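Local atomic coordinates of 16S rRNA methyltransferase (Streptomyces sp. DSM 40477, PDB entry 3MQ2), a protein that methylates the N1 position of adenine 1408 in 16S rRNA, using S-adenosyl-L-methionine, and so confers resistance to aminoglycosides such as kanamycin, neomycin and apramycin. Residues A[156-161]-A[208-213]. Numbering follows the deposited sequence.
Sequences PEPTPD and DVLALT
With CG of Leu210 anti to the backbone N (chi1 -178°), the leucine fork extends from its strand, and chi2 of 63° leaves CD2 extended, anti to CA, and turns CD1 off to the side; one methyl meets Pro158 and the other Pro160. The setting is the Rossmann-like methyltransferase fold, a seven-stranded sheet of order 3-2-1-4-5-7-6 with helices on its faces, and the contact illustrates how a helix start is packed onto such a sheet largely by van der Waals contact between aliphatic groups. Strand 209-216 runs antiparallel between strands 134-141 and 176-184, and Leu210 bonds through its backbone to Leu140. Leu210 CD2 lies beside the ring of Pro158, 3.8 Å from CB and 3.9 Å from CG, and the same methyl also touches the peptide that follows, 3.5 Å from Pro158 O. On the other branch, CD1 meets CG and CD of Pro160, the first residue of helix 160-173. Between the two prolines Thr159 turns its CB away from the strand and serves as N-cap: OG1 caps a backbone N of the first turn, while Ser162 OG bonds back to Thr159 N, a pairing consistent with a capping box. Trp145 and Leu140 also touch Pro158, and Tyr183 of strand 176-184 touches both Thr159 and Pro160. Leu210 CD1 stands 3.8 Å from Pro160 CD, the ring carbon bonded to the peptide nitrogen, with that nitrogen, Pro160 N, at 3.9 Å.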
ATOM      1  N   PRO A 156      22.074   2.512   0.165  1.00 20.07           N
ATOM      2  CA  PRO A 156      22.362   2.171  -1.231  1.00 19.67           C
ATOM      3  C   PRO A 156      21.097   1.645  -1.899  1.00 17.28           C
ATOM      4  O   PRO A 156      20.195   1.213  -1.190  1.00 20.51           O
ATOM      5  CB  PRO A 156      23.400   1.052  -1.107  1.00 28.37           C
ATOM      6  CG  PRO A 156      23.100   0.420   0.213  1.00 32.68           C
ATOM      7  CD  PRO A 156      22.664   1.548   1.111  1.00 25.75           C
ATOM      8  N   GLU A 157      21.021   1.688  -3.228  1.00 17.52           N
ATOM      9  CA  GLU A 157      19.859   1.133  -3.918  1.00 15.97           C
ATOM     10  C   GLU A 157      19.777  -0.365  -3.642  1.00 19.37           C
ATOM     11  O   GLU A 157      20.748  -1.088  -3.855  1.00 19.83           O
ATOM     12  CB  GLU A 157      19.938   1.371  -5.428  1.00 15.14           C
ATOM     13  CG  GLU A 157      18.728   0.791  -6.181  1.00 14.68           C
ATOM     14  CD  GLU A 157      18.780   1.011  -7.680  1.00 22.96           C
ATOM     15  OE1 GLU A 157      19.171   2.121  -8.115  1.00 21.61           O
ATOM     16  OE2 GLU A 157      18.424   0.067  -8.426  1.00 19.98           O
ATOM     17  N   PRO A 158      18.620  -0.838  -3.159  1.00 14.62           N
ATOM     18  CA  PRO A 158      18.533  -2.267  -2.835  1.00 14.73           C
ATOM     19  C   PRO A 158      18.406  -3.156  -4.063  1.00 18.71           C
ATOM     20  O   PRO A 158      17.833  -2.780  -5.081  1.00 17.23           O
ATOM     21  CB  PRO A 158      17.258  -2.359  -1.997  1.00 17.01           C
ATOM     22  CG  PRO A 158      16.420  -1.215  -2.482  1.00 20.35           C
ATOM     23  CD  PRO A 158      17.398  -0.107  -2.790  1.00 18.30           C
ATOM     24  N   THR A 159      18.955  -4.357  -3.952  1.00 21.54           N
ATOM     25  CA  THR A 159      18.850  -5.341  -5.012  1.00 17.00           C
ATOM     26  C   THR A 159      18.251  -6.581  -4.376  1.00 19.20           C
ATOM     27  O   THR A 159      18.192  -6.672  -3.149  1.00 22.26           O
ATOM     28  CB  THR A 159      20.230  -5.704  -5.569  1.00 22.81           C
ATOM     29  OG1 THR A 159      20.983  -6.381  -4.554  1.00 25.75           O
ATOM     30  CG2 THR A 159      20.976  -4.448  -6.009  1.00 25.70           C
ATOM     31  N   PRO A 160      17.806  -7.540  -5.202  1.00 20.21           N
ATOM     32  CA  PRO A 160      17.283  -8.781  -4.634  1.00 23.53           C
ATOM     33  C   PRO A 160      18.243  -9.365  -3.601  1.00 24.96           C
ATOM     34  O   PRO A 160      17.810  -9.774  -2.522  1.00 27.78           O
ATOM     35  CB  PRO A 160      17.185  -9.697  -5.858  1.00 23.34           C
ATOM     36  CG  PRO A 160      16.897  -8.758  -6.975  1.00 22.77           C
ATOM     37  CD  PRO A 160      17.702  -7.522  -6.671  1.00 18.84           C
ATOM     38  N   ASP A 161      19.533  -9.388  -3.914  1.00 21.04           N
ATOM     39  CA  ASP A 161      20.496  -9.983  -2.996  1.00 33.64           C
ATOM     40  C   ASP A 161      20.758  -9.122  -1.764  1.00 33.13           C
ATOM     41  O   ASP A 161      20.762  -9.620  -0.639  1.00 33.83           O
ATOM     42  CB  ASP A 161      21.810 -10.299  -3.710  1.00 38.69           C
ATOM     43  CG  ASP A 161      21.646 -11.361  -4.779  1.00 48.17           C
ATOM     44  OD1 ASP A 161      20.683 -12.153  -4.689  1.00 49.25           O
ATOM     45  OD2 ASP A 161      22.479 -11.405  -5.706  1.00 50.28           O
ATOM     46  N   ASP A 208      12.509  -0.821 -12.900  1.00 12.63           N
ATOM     47  CA  ASP A 208      12.220   0.373 -12.124  1.00 11.72           C
ATOM     48  C   ASP A 208      11.773   0.046 -10.715  1.00 13.52           C
ATOM     49  O   ASP A 208      11.750   0.925  -9.865  1.00 11.00           O
ATOM     50  CB  ASP A 208      11.099   1.160 -12.785  1.00  7.73           C
ATOM     51  CG  ASP A 208      11.449   1.582 -14.182  1.00 10.84           C
ATOM     52  OD1 ASP A 208      12.569   2.090 -14.357  1.00 13.96           O
ATOM     53  OD2 ASP A 208      10.612   1.405 -15.087  1.00 16.05           O
ATOM     54  N   VAL A 209      11.393  -1.209 -10.480  1.00 10.06           N
ATOM     55  CA  VAL A 209      10.737  -1.571  -9.225  1.00  9.78           C
ATOM     56  C   VAL A 209      11.311  -2.858  -8.655  1.00 11.98           C
ATOM     57  O   VAL A 209      11.592  -3.807  -9.393  1.00 11.31           O
ATOM     58  CB  VAL A 209       9.225  -1.746  -9.446  1.00  8.50           C
ATOM     59  CG1 VAL A 209       8.545  -2.336  -8.205  1.00 10.35           C
ATOM     60  CG2 VAL A 209       8.584  -0.418  -9.834  1.00 11.48           C
ATOM     61  N   LEU A 210      11.495  -2.881  -7.341  1.00  8.80           N
ATOM     62  CA  LEU A 210      11.906  -4.079  -6.621  1.00  9.26           C
ATOM     63  C   LEU A 210      10.752  -4.471  -5.701  1.00 11.86           C
ATOM     64  O   LEU A 210      10.324  -3.673  -4.870  1.00 14.27           O
ATOM     65  CB  LEU A 210      13.139  -3.780  -5.763  1.00 11.14           C
ATOM     66  CG  LEU A 210      13.762  -4.924  -4.967  1.00 15.44           C
ATOM     67  CD1 LEU A 210      14.261  -5.992  -5.931  1.00 13.73           C
ATOM     68  CD2 LEU A 210      14.897  -4.412  -4.096  1.00 16.99           C
ATOM     69  N   ALA A 211      10.250  -5.697  -5.853  1.00 10.17           N
ATOM     70  CA  ALA A 211       9.138  -6.190  -5.036  1.00 12.12           C
ATOM     71  C   ALA A 211       9.623  -6.980  -3.827  1.00 13.09           C
ATOM     72  O   ALA A 211      10.348  -7.959  -3.966  1.00 12.62           O
ATOM     73  CB  ALA A 211       8.200  -7.057  -5.877  1.00 11.76           C
ATOM     74  N   LEU A 212       9.200  -6.544  -2.647  1.00 12.44           N
ATOM     75  CA  LEU A 212       9.481  -7.244  -1.400  1.00 10.90           C
ATOM     76  C   LEU A 212       8.189  -7.894  -0.948  1.00 11.91           C
ATOM     77  O   LEU A 212       7.197  -7.206  -0.736  1.00 13.53           O
ATOM     78  CB  LEU A 212       9.933  -6.244  -0.326  1.00 13.98           C
ATOM     79  CG  LEU A 212      11.094  -5.295  -0.646  1.00 21.98           C
ATOM     80  CD1 LEU A 212      11.309  -4.311   0.496  1.00 21.57           C
ATOM     81  CD2 LEU A 212      12.368  -6.056  -0.924  1.00 24.69           C
ATOM     82  N   THR A 213       8.183  -9.217  -0.790  1.00 11.32           N
ATOM     83  CA  THR A 213       6.970  -9.881  -0.328  1.00 10.81           C
ATOM     84  C   THR A 213       7.255 -10.794   0.856  1.00 14.10           C
ATOM     85  O   THR A 213       8.389 -11.216   1.085  1.00 13.62           O
ATOM     86  CB  THR A 213       6.262 -10.686  -1.447  1.00 14.34           C
ATOM     87  OG1 THR A 213       7.170 -11.646  -2.012  1.00 14.84           O
ATOM     88  CG2 THR A 213       5.771  -9.755  -2.563  1.00 14.35           C
TER